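Local coordinates for protein ABC transporter (Caldanaerobius, PDB 4G68) that probably captures xylan-derived oligosaccharides outside the cell as the solute-binding component of an ABC transporter, at residues P226-Y231 against V413-I418. Sequence-based numbering, arbitrary orientation.
With XYP (beta-D-xylopyranose), chain D.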
loop_
_atom_site.group_PDB
_atom_site.type_symbol
_atom_site.label_atom_id
_atom_site.label_comp_id
_atom_site.label_asym_id
_atom_site.label_seq_id
_atom_site.Cartn_x
_atom_site.Cartn_y
_atom_site.Cartn_z
ATOM N N PRO A 226 -8.939 1.048 1.604
ATOM C CA PRO A 226 -8.356 0.830 2.962
ATOM C C PRO A 226 -9.004 -0.285 3.748
ATOM O O PRO A 226 -8.306 -1.077 4.400
ATOM C CB PRO A 226 -8.608 2.158 3.662
ATOM C CG PRO A 226 -8.623 3.195 2.510
ATOM C CD PRO A 226 -9.382 2.450 1.437
ATOM N N GLY A 227 -10.315 -0.400 3.643
ATOM C CA GLY A 227 -11.046 -1.525 4.274
ATOM C C GLY A 227 -10.731 -2.852 3.589
ATOM O O GLY A 227 -10.673 -3.894 4.218
HETATM N N MSE A 228 -10.582 -2.852 2.295
HETATM C CA MSE A 228 -10.176 -4.027 1.562
HETATM C C MSE A 228 -8.893 -4.613 2.080
HETATM O O MSE A 228 -8.796 -5.824 2.041
HETATM C CB MSE A 228 -10.028 -3.658 0.087
HETATM C CG MSE A 228 -9.849 -4.824 -0.840
HETATM SE SE MSE A 228 -8.805 -4.109 -2.419
HETATM C CE MSE A 228 -7.194 -3.677 -1.299
ATOM N N TRP A 229 -7.912 -3.833 2.482
ATOM C CA TRP A 229 -6.735 -4.400 3.138
ATOM C C TRP A 229 -7.036 -5.314 4.266
ATOM O O TRP A 229 -6.350 -6.370 4.432
ATOM C CB TRP A 229 -5.768 -3.321 3.611
ATOM C CG TRP A 229 -4.892 -2.810 2.501
ATOM C CD1 TRP A 229 -5.266 -2.231 1.259
ATOM C CD2 TRP A 229 -3.435 -2.830 2.483
ATOM N NE1 TRP A 229 -4.138 -1.930 0.544
ATOM C CE2 TRP A 229 -3.018 -2.287 1.214
ATOM C CE3 TRP A 229 -2.450 -3.286 3.384
ATOM C CZ2 TRP A 229 -1.642 -2.132 0.867
ATOM C CZ3 TRP A 229 -1.089 -3.154 3.018
ATOM C CH2 TRP A 229 -0.701 -2.598 1.783
ATOM N N TYR A 230 -8.087 -4.944 5.021
ATOM C CA TYR A 230 -8.478 -5.812 6.137
ATOM C C TYR A 230 -8.950 -7.194 5.599
ATOM O O TYR A 230 -8.512 -8.274 6.099
ATOM C CB TYR A 230 -9.620 -5.193 6.937
ATOM C CG TYR A 230 -9.298 -4.051 7.835
ATOM C CD1 TYR A 230 -9.561 -4.151 9.215
ATOM C CD2 TYR A 230 -8.871 -2.837 7.296
ATOM C CE1 TYR A 230 -9.285 -3.057 10.087
ATOM C CE2 TYR A 230 -8.615 -1.696 8.119
ATOM C CZ TYR A 230 -8.824 -1.842 9.499
ATOM O OH TYR A 230 -8.586 -0.774 10.329
ATOM N N TYR A 231 -9.846 -7.157 4.609
ATOM C CA TYR A 231 -10.353 -8.441 4.059
ATOM C C TYR A 231 -9.129 -9.243 3.521
ATOM O O TYR A 231 -8.934 -10.438 3.828
ATOM C CB TYR A 231 -11.381 -8.220 2.923
ATOM C CG TYR A 231 -11.734 -9.559 2.370
ATOM C CD1 TYR A 231 -12.793 -10.273 2.926
ATOM C CD2 TYR A 231 -11.007 -10.141 1.343
ATOM C CE1 TYR A 231 -13.098 -11.558 2.503
ATOM C CE2 TYR A 231 -11.305 -11.434 0.864
ATOM C CZ TYR A 231 -12.349 -12.106 1.469
ATOM O OH TYR A 231 -12.618 -13.376 1.068
ATOM N N VAL A 413 1.826 -11.126 -0.786
ATOM C CA VAL A 413 1.054 -10.926 -2.018
ATOM C C VAL A 413 0.537 -9.503 -1.951
ATOM O O VAL A 413 0.205 -9.063 -0.875
ATOM C CB VAL A 413 -0.158 -11.962 -2.141
ATOM C CG1 VAL A 413 -1.206 -11.824 -1.019
ATOM C CG2 VAL A 413 -0.784 -11.838 -3.509
ATOM N N PRO A 414 0.539 -8.772 -3.080
ATOM C CA PRO A 414 0.092 -7.355 -3.117
ATOM C C PRO A 414 -1.386 -7.250 -2.798
ATOM O O PRO A 414 -2.146 -8.221 -3.035
ATOM C CB PRO A 414 0.307 -6.962 -4.578
ATOM C CG PRO A 414 1.507 -7.796 -4.973
ATOM C CD PRO A 414 1.234 -9.121 -4.327
ATOM N N ALA A 415 -1.795 -6.079 -2.316
ATOM C CA ALA A 415 -3.247 -5.860 -2.094
ATOM C C ALA A 415 -4.011 -6.145 -3.369
ATOM O O ALA A 415 -3.486 -5.920 -4.468
ATOM C CB ALA A 415 -3.437 -4.434 -1.692
ATOM N N TRP A 416 -5.233 -6.677 -3.263
ATOM C CA TRP A 416 -5.825 -7.276 -4.398
ATOM C C TRP A 416 -6.158 -6.256 -5.480
ATOM O O TRP A 416 -6.304 -6.628 -6.642
ATOM C CB TRP A 416 -7.100 -8.038 -4.008
ATOM C CG TRP A 416 -6.810 -9.284 -3.189
ATOM C CD1 TRP A 416 -5.657 -9.619 -2.419
ATOM C CD2 TRP A 416 -7.741 -10.382 -2.986
ATOM N NE1 TRP A 416 -5.865 -10.812 -1.779
ATOM C CE2 TRP A 416 -7.101 -11.311 -2.067
ATOM C CE3 TRP A 416 -9.041 -10.653 -3.448
ATOM C CZ2 TRP A 416 -7.727 -12.518 -1.667
ATOM C CZ3 TRP A 416 -9.652 -11.839 -3.022
ATOM C CH2 TRP A 416 -9.004 -12.747 -2.162
ATOM N N ASP A 417 -6.366 -4.983 -5.127
ATOM C CA ASP A 417 -6.689 -3.976 -6.165
ATOM C C ASP A 417 -5.450 -3.441 -6.919
ATOM O O ASP A 417 -5.629 -2.632 -7.851
ATOM C CB ASP A 417 -7.438 -2.780 -5.575
ATOM C CG ASP A 417 -6.562 -1.954 -4.583
ATOM O OD1 ASP A 417 -5.512 -2.461 -4.080
ATOM O OD2 ASP A 417 -6.936 -0.763 -4.339
ATOM N N ILE A 418 -4.255 -3.936 -6.570
ATOM C CA ILE A 418 -3.048 -3.716 -7.342
ATOM C C ILE A 418 -2.736 -5.024 -8.107
ATOM O O ILE A 418 -2.058 -5.020 -9.104
ATOM C CB ILE A 418 -1.804 -3.497 -6.391
ATOM C CG1 ILE A 418 -1.946 -2.301 -5.558
ATOM C CG2 ILE A 418 -0.460 -3.489 -7.148
ATOM C CD1 ILE A 418 -0.704 -2.058 -4.676
HETATM C C1 XYP D . -2.226 2.525 -2.298
HETATM C C2 XYP D . -3.305 2.458 -3.374
HETATM C C3 XYP D . -4.211 1.263 -3.055
HETATM C C4 XYP D . -3.401 -0.033 -2.796
HETATM C C5 XYP D . -2.195 0.194 -1.839
HETATM O O2 XYP D . -3.993 3.691 -3.419
HETATM O O3 XYP D . -5.108 1.119 -4.179
HETATM O O4 XYP D . -4.213 -1.089 -2.274
HETATM O O5 XYP D . -1.459 1.343 -2.244
#
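Ala415, at the N-cap position of helix 416-419, sets its CB against the indole of Trp229 near NE1 and CE2, 3.4 Å from NE1. The same methyl lies 3.9 Å from CE of Met228, a selenomethionine. Trp416 follows with its indole, into whose six-membered ring Tyr231 points an edge; the planes stand at 85° with centroids 5.8 Å apart. The Tyr231 hydroxyl bonds to the backbone O of Phe259, whose ring also meets Trp416 edge-to-face, in a buried aromatic cluster behind the glycan pocket of this periplasmic-binding-protein fold. Asp417 turns CG between its backbone N and carbonyl carbon (chi1 66°), bringing the carboxylate to the O3 and O4 hydroxyls of the bound xylopyranose: OD1 accepts from O4 and OD2 from O3, a bidentate grip with both bonds 2.6 Å. Met228, bent at chi3, brings CE to 3.5 Å from that OD1. Trp229 NE1 donates to the same O4 over 2.9 Å at a nearly straight 167°, and an alanine here would probably leave O4 without this donor and open a gap beside the Ala415 methyl. Ile418 lays CG1 and CD1 against C4 of the sugar, each 3.9 Å away.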